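Local atomic coordinates of 14-3-3 protein (Cryptosporidium parvum, PDB entry 3EFZ), a protein that probably binds phosphoserine-containing segments of partner proteins and so takes part in cell signalling, as members of the 14-3-3 family do. Residues Q170-E173 / F174-A178; I204-Y207 / D208-N212; G215-K218 / F219-R222; R249-V252 / S253-E256. One frame throughout, in Å; residues are numbered along the deposited sequence.

Contact 1 (Q170-E173 / F174-A178)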
loop_
_atom_site.group_PDB
_atom_site.type_symbol
_atom_site.label_atom_id
_atom_site.label_comp_id
_atom_site.label_asym_id
_atom_site.label_seq_id
_atom_site.Cartn_x
_atom_site.Cartn_y
_atom_site.Cartn_z
ATOM N N GLN B 170 -17.371 -1.401 -19.183
ATOM C CA GLN B 170 -17.307 -0.148 -18.406
ATOM C C GLN B 170 -15.925 0.486 -18.429
ATOM O O GLN B 170 -15.824 1.705 -18.393
ATOM C CB GLN B 170 -17.726 -0.326 -16.931
ATOM C CG GLN B 170 -19.200 -0.650 -16.654
ATOM C CD GLN B 170 -19.489 -0.839 -15.156
ATOM O OE1 GLN B 170 -19.434 0.117 -14.373
ATOM N NE2 GLN B 170 -19.809 -2.071 -14.759
ATOM N N ALA B 171 -14.865 -0.339 -18.441
ATOM C CA ALA B 171 -13.476 0.162 -18.550
ATOM C C ALA B 171 -13.192 0.820 -19.896
ATOM O O ALA B 171 -12.541 1.865 -19.957
ATOM C CB ALA B 171 -12.453 -0.968 -18.293
ATOM N N VAL B 172 -13.643 0.172 -20.974
ATOM C CA VAL B 172 -13.619 0.759 -22.321
ATOM C C VAL B 172 -14.258 2.167 -22.341
ATOM O O VAL B 172 -13.610 3.139 -22.723
ATOM C CB VAL B 172 -14.281 -0.194 -23.345
ATOM C CG1 VAL B 172 -14.526 0.501 -24.698
ATOM C CG2 VAL B 172 -13.414 -1.416 -23.529
ATOM N N GLU B 173 -15.515 2.262 -21.919
ATOM C CA GLU B 173 -16.221 3.538 -21.779
ATOM C C GLU B 173 -15.368 4.626 -21.102
ATOM O O GLU B 173 -15.231 5.731 -21.638
ATOM C CB GLU B 173 -17.462 3.370 -20.901
ATOM C CG GLU B 173 -18.498 2.347 -21.312
ATOM C CD GLU B 173 -19.657 2.311 -20.300
ATOM O OE1 GLU B 173 -20.113 1.189 -19.932
ATOM O OE2 GLU B 173 -20.107 3.414 -19.870
ATOM N N PHE B 174 -14.833 4.306 -19.913
ATOM C CA PHE B 174 -14.074 5.266 -19.088
ATOM C C PHE B 174 -12.799 5.744 -19.759
ATOM O O PHE B 174 -12.500 6.932 -19.722
ATOM C CB PHE B 174 -13.761 4.710 -17.677
ATOM C CG PHE B 174 -14.978 4.623 -16.755
ATOM C CD1 PHE B 174 -15.092 3.592 -15.819
ATOM C CD2 PHE B 174 -16.004 5.565 -16.837
ATOM C CE1 PHE B 174 -16.204 3.507 -14.959
ATOM C CE2 PHE B 174 -17.124 5.500 -15.994
ATOM C CZ PHE B 174 -17.230 4.469 -15.052
ATOM N N TYR B 175 -12.056 4.810 -20.356
ATOM C CA TYR B 175 -10.843 5.127 -21.104
ATOM C C TYR B 175 -11.141 6.006 -22.303
ATOM O O TYR B 175 -10.443 6.969 -22.539
ATOM C CB TYR B 175 -10.128 3.849 -21.579
ATOM C CG TYR B 175 -9.425 3.110 -20.469
ATOM C CD1 TYR B 175 -8.712 3.808 -19.500
ATOM C CD2 TYR B 175 -9.455 1.702 -20.390
ATOM C CE1 TYR B 175 -8.059 3.144 -18.456
ATOM C CE2 TYR B 175 -8.790 1.025 -19.351
ATOM C CZ TYR B 175 -8.099 1.760 -18.385
ATOM O OH TYR B 175 -7.434 1.143 -17.352
ATOM N N GLU B 176 -12.179 5.674 -23.059
ATOM C CA GLU B 176 -12.516 6.466 -24.231
ATOM C C GLU B 176 -13.028 7.850 -23.856
ATOM O O GLU B 176 -12.734 8.812 -24.559
ATOM C CB GLU B 176 -13.473 5.715 -25.160
ATOM C CG GLU B 176 -12.729 4.632 -25.938
ATOM C CD GLU B 176 -13.613 3.812 -26.839
ATOM O OE1 GLU B 176 -14.853 4.032 -26.848
ATOM O OE2 GLU B 176 -13.062 2.936 -27.550
ATOM N N ASP B 177 -13.746 7.942 -22.731
ATOM C CA ASP B 177 -14.251 9.221 -22.214
ATOM C C ASP B 177 -13.100 10.120 -21.762
ATOM O O ASP B 177 -13.017 11.283 -22.157
ATOM C CB ASP B 177 -15.270 8.992 -21.069
ATOM C CG ASP B 177 -15.909 10.290 -20.563
ATOM O OD1 ASP B 177 -16.472 10.279 -19.449
ATOM O OD2 ASP B 177 -15.857 11.318 -21.271
ATOM N N ALA B 178 -12.201 9.556 -20.969
ATOM C CA ALA B 178 -10.986 10.248 -20.515
ATOM C C ALA B 178 -10.102 10.689 -21.696
ATOM O O ALA B 178 -9.669 11.834 -21.750
ATOM C CB ALA B 178 -10.203 9.362 -19.545
#
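The hydroxyl of Tyr175, a residue packed on Ala171 one turn earlier, is a polar atom gripped by two groups of a neighbouring helix: its OH is hydrogen-bonded to both Asp150 OD1 and Arg153 NE. Arg153 is predicted to meet the phosphoserine of a bound partner, so this tyrosine probably acts as a second-shell residue that helps to position it. Within the helix the ring is steered by a first torsion of -74°, which sets CG opposite the carbonyl carbon; Tyr175 CD2 then lies 3.1 Å from Ala171 O, approached obliquely, and Tyr175 CE2 lies 4.3 Å from the methyl carbon CB of Ala171. Phe174 repeats the pattern one residue back, its CD1 3.3 Å from Gln170 O. Val172 and Glu176 show how a mixed pair packs at the same spacing. They run side by side and point the same way, Val172 CG1 coming within 4.0 Å of Glu176 OE2. That oxygen takes its polar partner from elsewhere, the hydroxyl of Tyr202. Beneath the side chains runs a regular alpha-helical backbone: Glu176 N bonds to Val172 O at 2.9 Å, and Asp177 N to Glu173 O at 2.9 Å. Helix 161-185 packs on two others. Ala171 and Gln170 touch Met152, and Phe174 touches Lys148, on helix 138-158, while Val172 and Tyr175 rest on Leu205 of helix 193-207.

Contact 2 (I204-Y207 / D208-N212)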
loop_
_atom_site.group_PDB
_atom_site.type_symbol
_atom_site.label_atom_id
_atom_site.label_comp_id
_atom_site.label_asym_id
_atom_site.label_seq_id
_atom_site.Cartn_x
_atom_site.Cartn_y
_atom_site.Cartn_z
ATOM N N ILE B 204 -3.196 -1.783 -22.340
ATOM C CA ILE B 204 -3.138 -2.946 -21.440
ATOM C C ILE B 204 -4.468 -3.727 -21.415
ATOM O O ILE B 204 -4.470 -4.981 -21.480
ATOM C CB ILE B 204 -2.691 -2.546 -20.009
ATOM C CG1 ILE B 204 -1.251 -2.019 -20.018
ATOM C CG2 ILE B 204 -2.818 -3.728 -19.046
ATOM C CD1 ILE B 204 -0.845 -1.310 -18.721
ATOM N N LEU B 205 -5.584 -2.992 -21.359
ATOM C CA LEU B 205 -6.918 -3.591 -21.407
ATOM C C LEU B 205 -7.133 -4.372 -22.695
ATOM O O LEU B 205 -7.652 -5.496 -22.653
ATOM C CB LEU B 205 -8.012 -2.524 -21.269
ATOM C CG LEU B 205 -9.484 -2.951 -21.206
ATOM C CD1 LEU B 205 -9.822 -3.628 -19.859
ATOM C CD2 LEU B 205 -10.383 -1.728 -21.434
ATOM N N LYS B 206 -6.729 -3.775 -23.818
ATOM C CA LYS B 206 -6.840 -4.393 -25.137
ATOM C C LYS B 206 -5.981 -5.646 -25.260
ATOM O O LYS B 206 -6.440 -6.676 -25.769
ATOM C CB LYS B 206 -6.431 -3.410 -26.247
ATOM C CG LYS B 206 -7.377 -2.240 -26.479
ATOM C CD LYS B 206 -6.725 -1.240 -27.429
ATOM C CE LYS B 206 -7.558 0.024 -27.561
ATOM N NZ LYS B 206 -8.688 -0.095 -28.515
ATOM N N TYR B 207 -4.732 -5.536 -24.816
ATOM C CA TYR B 207 -3.789 -6.634 -24.881
ATOM C C TYR B 207 -4.266 -7.808 -24.033
ATOM O O TYR B 207 -4.461 -8.899 -24.550
ATOM C CB TYR B 207 -2.382 -6.174 -24.461
ATOM C CG TYR B 207 -1.288 -7.221 -24.629
ATOM C CD1 TYR B 207 -0.389 -7.158 -25.697
ATOM C CD2 TYR B 207 -1.148 -8.270 -23.709
ATOM C CE1 TYR B 207 0.624 -8.117 -25.842
ATOM C CE2 TYR B 207 -0.155 -9.228 -23.850
ATOM C CZ TYR B 207 0.730 -9.149 -24.914
ATOM O OH TYR B 207 1.711 -10.108 -25.042
ATOM N N ASP B 208 -4.465 -7.576 -22.741
ATOM C CA ASP B 208 -4.764 -8.670 -21.828
ATOM C C ASP B 208 -6.255 -9.038 -21.866
ATOM O O ASP B 208 -6.645 -9.971 -22.598
ATOM C CB ASP B 208 -4.267 -8.350 -20.409
ATOM C CG ASP B 208 -4.245 -9.569 -19.505
ATOM O OD1 ASP B 208 -4.700 -10.654 -19.945
ATOM O OD2 ASP B 208 -3.774 -9.445 -18.344
ATOM N N LEU B 209 -7.075 -8.277 -21.133
ATOM C CA LEU B 209 -8.498 -8.565 -20.944
ATOM C C LEU B 209 -9.335 -8.741 -22.218
ATOM O O LEU B 209 -10.212 -9.598 -22.266
ATOM C CB LEU B 209 -9.158 -7.512 -20.044
ATOM C CG LEU B 209 -9.023 -7.562 -18.515
ATOM C CD1 LEU B 209 -9.201 -8.982 -17.978
ATOM C CD2 LEU B 209 -7.719 -6.937 -18.034
ATOM N N LEU B 210 -9.075 -7.914 -23.227
ATOM C CA LEU B 210 -9.827 -7.968 -24.481
ATOM C C LEU B 210 -9.294 -9.051 -25.423
ATOM O O LEU B 210 -9.933 -9.377 -26.430
ATOM C CB LEU B 210 -9.859 -6.584 -25.164
ATOM C CG LEU B 210 -10.862 -5.584 -24.557
ATOM C CD1 LEU B 210 -10.466 -4.128 -24.785
ATOM C CD2 LEU B 210 -12.262 -5.851 -25.096
ATOM N N GLY B 211 -8.135 -9.612 -25.075
ATOM C CA GLY B 211 -7.508 -10.694 -25.838
ATOM C C GLY B 211 -7.169 -10.306 -27.263
ATOM O O GLY B 211 -7.289 -11.129 -28.177
ATOM N N ASN B 212 -6.739 -9.055 -27.453
ATOM C CA ASN B 212 -6.446 -8.523 -28.788
ATOM C C ASN B 212 -5.059 -7.857 -28.831
ATOM O O ASN B 212 -4.962 -6.633 -28.926
ATOM C CB ASN B 212 -7.563 -7.548 -29.209
ATOM C CG ASN B 212 -7.383 -6.984 -30.617
ATOM O OD1 ASN B 212 -6.592 -7.487 -31.431
ATOM N ND2 ASN B 212 -8.133 -5.928 -30.912
#
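Leu205 carries this contact, meeting two leucines of the turn that ends its helix. With its CG opposite the backbone N (chi1 -176°), it turns its end toward the two leucines that follow the helix: Leu205 CD1 touches Leu209 CB at 3.9 Å, the two side chains meeting at about a right angle, and Leu205 CG touches Leu210 CD1 at 3.9 Å at a more slanting angle. Leu210 CD1 also lies 4.0 Å from Lys206 CG. Lys206 is extended until its last torsion, where it bends (chi4 -81°), and its ammonium end makes cation-pi contacts with Tyr202 and Phe219. The backbone bonds show the helix running out. Asp208 N still reaches Ile204 O at 2.9 Å, but the following bonds span more residues, five from Leu205 O to Leu210 N and six from Lys206 O to Asn212 N (both 2.9 Å). A type I turn from Asp208 to Gly211, the glycine at positive phi, reverses the chain. The contact thus forms the link between helices 193-207 and 213-228, with Leu210 on Ile168 of helix 161-185, Leu209 against Arg153 and Glu157 of helix 138-158, and Tyr207 against Pro213.

Contact 3 (G215-K218 / F219-R222); sequences GAMK and FANR
Phe219 N is bonded to Gly215 O at 3.0 Å, the first of four consecutive i to i+4 bonds that satisfy the peptide groups along this part of helix 213-228. Ala220 N follows on Ala216 O at 3.0 Å, Asn221 N on Met217 O at 2.8 Å, and Arg222 N on Lys218 O at 2.9 Å. At the start of the helix Gly215 N is met by a side chain instead, Asn212 OD1, the N-cap residue. Carbons crowd round the same acceptors: Phe219 CB lies 3.3 Å from Gly215 O, and Asn221 CB 3.3 Å from Met217 O. The one apolar side-chain pair across the two segments is Met217 CE against Ala220 CB at 4.1 Å, made possible by bends in the methionine chain at its second and third torsions (58° and -95°). The ring of Phe219 leads away from 215-218 and meets that of Tyr202 edge-to-face. Lys218 NZ has a weak, long ion pair with Glu214 OE1. The chemistry implies a division of labour: backbone bonds, with a cap at the N-terminal end, hold the helix itself, while Ala216, Met217, Phe219, Ala220 and Asn221 pack on helices 193-207 and 239-256, and Lys218 and Arg222 stay at the surface.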
loop_
_atom_site.group_PDB
_atom_site.type_symbol
_atom_site.label_atom_id
_atom_site.label_comp_id
_atom_site.label_asym_id
_atom_site.label_seq_id
_atom_site.Cartn_x
_atom_site.Cartn_y
_atom_site.Cartn_z
ATOM N N GLY B 215 -4.328 -5.634 -32.030
ATOM C CA GLY B 215 -5.113 -4.401 -31.936
ATOM C C GLY B 215 -4.496 -3.454 -30.922
ATOM O O GLY B 215 -4.440 -2.242 -31.143
ATOM N N ALA B 216 -4.017 -4.030 -29.817
ATOM C CA ALA B 216 -3.307 -3.301 -28.764
ATOM C C ALA B 216 -2.023 -2.630 -29.279
ATOM O O ALA B 216 -1.763 -1.452 -28.989
ATOM C CB ALA B 216 -2.982 -4.243 -27.598
ATOM N N MET B 217 -1.221 -3.377 -30.031
ATOM C CA MET B 217 0.047 -2.853 -30.512
ATOM C C MET B 217 -0.096 -1.823 -31.622
ATOM O O MET B 217 0.649 -0.841 -31.637
ATOM C CB MET B 217 1.012 -3.975 -30.872
ATOM C CG MET B 217 2.072 -4.225 -29.787
ATOM S SD MET B 217 1.514 -4.634 -28.106
ATOM C CE MET B 217 1.514 -3.069 -27.228
ATOM N N LYS B 218 -1.062 -2.018 -32.517
ATOM C CA LYS B 218 -1.416 -0.986 -33.498
ATOM C C LYS B 218 -1.876 0.303 -32.806
ATOM O O LYS B 218 -1.513 1.410 -33.220
ATOM C CB LYS B 218 -2.510 -1.491 -34.439
ATOM C CG LYS B 218 -2.012 -2.402 -35.534
ATOM C CD LYS B 218 -3.167 -2.925 -36.368
ATOM C CE LYS B 218 -2.685 -3.958 -37.381
ATOM N NZ LYS B 218 -3.828 -4.719 -37.953
ATOM N N PHE B 219 -2.673 0.148 -31.751
ATOM C CA PHE B 219 -3.178 1.276 -30.965
ATOM C C PHE B 219 -2.011 2.054 -30.350
ATOM O O PHE B 219 -1.966 3.288 -30.431
ATOM C CB PHE B 219 -4.168 0.783 -29.890
ATOM C CG PHE B 219 -4.893 1.890 -29.165
ATOM C CD1 PHE B 219 -4.527 2.239 -27.864
ATOM C CD2 PHE B 219 -5.934 2.591 -29.782
ATOM C CE1 PHE B 219 -5.193 3.274 -27.166
ATOM C CE2 PHE B 219 -6.607 3.635 -29.103
ATOM C CZ PHE B 219 -6.230 3.974 -27.786
ATOM N N ALA B 220 -1.071 1.313 -29.763
ATOM C CA ALA B 220 0.147 1.874 -29.176
ATOM C C ALA B 220 1.061 2.522 -30.215
ATOM O O ALA B 220 1.547 3.627 -29.986
ATOM C CB ALA B 220 0.909 0.808 -28.386
ATOM N N ASN B 221 1.291 1.830 -31.339
ATOM C CA ASN B 221 2.051 2.360 -32.468
ATOM C C ASN B 221 1.490 3.694 -32.947
ATOM O O ASN B 221 2.228 4.664 -33.100
ATOM C CB ASN B 221 2.049 1.366 -33.646
ATOM C CG ASN B 221 3.279 0.460 -33.672
ATOM O OD1 ASN B 221 4.255 0.689 -32.954
ATOM N ND2 ASN B 221 3.238 -0.572 -34.522
ATOM N N ARG B 222 0.184 3.720 -33.191
ATOM C CA ARG B 222 -0.537 4.924 -33.603
ATOM C C ARG B 222 -0.244 6.146 -32.737
ATOM O O ARG B 222 -0.016 7.239 -33.257
ATOM C CB ARG B 222 -2.034 4.664 -33.520
ATOM C CG ARG B 222 -2.701 4.519 -34.816
ATOM C CD ARG B 222 -4.092 5.035 -34.653
ATOM N NE ARG B 222 -5.010 4.056 -34.093
ATOM C CZ ARG B 222 -6.034 4.369 -33.310
ATOM N NH1 ARG B 222 -6.256 5.635 -32.952
ATOM N NH2 ARG B 222 -6.826 3.411 -32.861
#

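Contact 4 (R249-V252 / S253-E256); sequences RDNV and SQWE
Val252 and Glu256 meet one turn apart on helix 239-256, the last helix of this all-helical 14-3-3 fold, which packs on helix 213-228. The two side chains run at a slant to each other. The valine branch CG1, placed opposite the backbone N (chi1 -175°), meets the carboxylate end of Glu256, with Val252 CG1 to Glu256 OE2 at 3.3 Å. Extended beyond CG, the glutamate starts close to Val252 O, its CG 3.3 Å away, and Glu256 N bonds to that oxygen at 2.7 Å. Trp255 points its ring elsewhere: the indole leaves the helix towards Pro213 and Met217, and Val252 O lies at the edge of its ring system, near the ring plane. Gln254, extended beyond CG, runs back alongside the preceding turn, so that Gln254 CD comes 3.4 Å from Asp250 O. The polar ends of the earlier residues are occupied by others. Arg249 NH2 forms a salt bridge with Glu228, Asp250 OD2 another with Lys246, and Asn251 ND2 a hydrogen bond with Ile247 O. Asp250 O itself takes two donors on one face of its plane. One is Gln254 N at 3.2 Å, the ordinary helical bond. The other is Ser253 OG, which donates to Asp250 O at 3.3 Å from above the carbonyl plane, 39° out of it, at a C=O...O angle of 118°.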
loop_
_atom_site.group_PDB
_atom_site.type_symbol
_atom_site.label_atom_id
_atom_site.label_comp_id
_atom_site.label_asym_id
_atom_site.label_seq_id
_atom_site.Cartn_x
_atom_site.Cartn_y
_atom_site.Cartn_z
ATOM N N ARG B 249 6.892 1.865 -26.644
ATOM C CA ARG B 249 7.817 1.341 -27.652
ATOM C C ARG B 249 8.362 -0.040 -27.294
ATOM O O ARG B 249 8.389 -0.930 -28.143
ATOM C CB ARG B 249 8.978 2.307 -27.882
ATOM C CG ARG B 249 8.637 3.462 -28.788
ATOM C CD ARG B 249 9.884 4.276 -29.109
ATOM N NE ARG B 249 9.693 5.139 -30.274
ATOM C CZ ARG B 249 9.446 6.449 -30.221
ATOM N NH1 ARG B 249 9.351 7.074 -29.050
ATOM N NH2 ARG B 249 9.297 7.139 -31.348
ATOM N N ASP B 250 8.800 -0.199 -26.045
ATOM C CA ASP B 250 9.316 -1.471 -25.544
ATOM C C ASP B 250 8.296 -2.590 -25.686
ATOM O O ASP B 250 8.645 -3.724 -26.016
ATOM C CB ASP B 250 9.728 -1.350 -24.073
ATOM C CG ASP B 250 10.973 -0.500 -23.874
ATOM O OD1 ASP B 250 11.596 -0.089 -24.878
ATOM O OD2 ASP B 250 11.330 -0.240 -22.703
ATOM N N ASN B 251 7.034 -2.264 -25.438
ATOM C CA ASN B 251 5.979 -3.260 -25.500
ATOM C C ASN B 251 5.608 -3.685 -26.916
ATOM O O ASN B 251 5.350 -4.867 -27.153
ATOM C CB ASN B 251 4.758 -2.801 -24.714
ATOM C CG ASN B 251 4.899 -3.069 -23.242
ATOM O OD1 ASN B 251 4.417 -4.079 -22.747
ATOM N ND2 ASN B 251 5.594 -2.187 -22.538
ATOM N N VAL B 252 5.591 -2.733 -27.849
ATOM C CA VAL B 252 5.329 -3.051 -29.257
ATOM C C VAL B 252 6.443 -3.926 -29.843
ATOM O O VAL B 252 6.157 -4.876 -30.579
ATOM C CB VAL B 252 5.104 -1.794 -30.148
ATOM C CG1 VAL B 252 4.722 -2.207 -31.553
ATOM C CG2 VAL B 252 4.006 -0.919 -29.589
ATOM N N SER B 253 7.696 -3.613 -29.501
ATOM C CA SER B 253 8.858 -4.334 -30.046
ATOM C C SER B 253 8.932 -5.781 -29.559
ATOM O O SER B 253 9.206 -6.681 -30.352
ATOM C CB SER B 253 10.171 -3.592 -29.760
ATOM O OG SER B 253 10.746 -4.009 -28.535
ATOM N N GLN B 254 8.682 -5.998 -28.266
ATOM C CA GLN B 254 8.587 -7.350 -27.695
ATOM C C GLN B 254 7.515 -8.190 -28.397
ATOM O O GLN B 254 7.701 -9.394 -28.619
ATOM C CB GLN B 254 8.299 -7.292 -26.194
ATOM C CG GLN B 254 9.498 -6.918 -25.334
ATOM C CD GLN B 254 9.099 -6.391 -23.957
ATOM O OE1 GLN B 254 7.915 -6.338 -23.611
ATOM N NE2 GLN B 254 10.094 -5.991 -23.166
ATOM N N TRP B 255 6.400 -7.547 -28.741
ATOM C CA TRP B 255 5.333 -8.178 -29.519
ATOM C C TRP B 255 5.759 -8.415 -30.978
ATOM O O TRP B 255 5.523 -9.492 -31.534
ATOM C CB TRP B 255 4.051 -7.335 -29.442
ATOM C CG TRP B 255 3.007 -7.707 -30.453
ATOM C CD1 TRP B 255 2.675 -7.012 -31.581
ATOM C CD2 TRP B 255 2.169 -8.871 -30.437
ATOM N NE1 TRP B 255 1.680 -7.665 -32.266
ATOM C CE2 TRP B 255 1.351 -8.810 -31.589
ATOM C CE3 TRP B 255 2.030 -9.961 -29.565
ATOM C CZ2 TRP B 255 0.403 -9.799 -31.892
ATOM C CZ3 TRP B 255 1.089 -10.947 -29.867
ATOM C CH2 TRP B 255 0.286 -10.857 -31.023
ATOM N N GLU B 256 6.392 -7.404 -31.577
ATOM C CA GLU B 256 6.896 -7.481 -32.951
ATOM C C GLU B 256 8.014 -8.519 -33.106
ATOM O O GLU B 256 8.183 -9.102 -34.181
ATOM C CB GLU B 256 7.384 -6.107 -33.426
ATOM C CG GLU B 256 6.269 -5.159 -33.879
ATOM C CD GLU B 256 6.790 -3.822 -34.400
ATOM O OE1 GLU B 256 8.012 -3.694 -34.636
ATOM O OE2 GLU B 256 5.973 -2.894 -34.579
#

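All four contacts are built within single helices or at a helix end, yet they differ with place. Contacts 1 and 3 are partly buried and contacts 2 and 4 lie mostly at the surface. Contact 2 touches both contact 1 and contact 3: Lys206 and Tyr207 both meet Ala216, and Tyr207 also meets Met217. Contact 3 in turn touches contact 4, whereas contacts 1 and 4 do not meet. Contacts 1 and 2 both touch Arg153, the predicted phosphoserine site, whereas contacts 3 and 4 are farther away. Their chemistry differs too, the apolar Leu205 cluster of contact 2 contrasting with the two-donor Asp250 O and the salt bridges of contact 4.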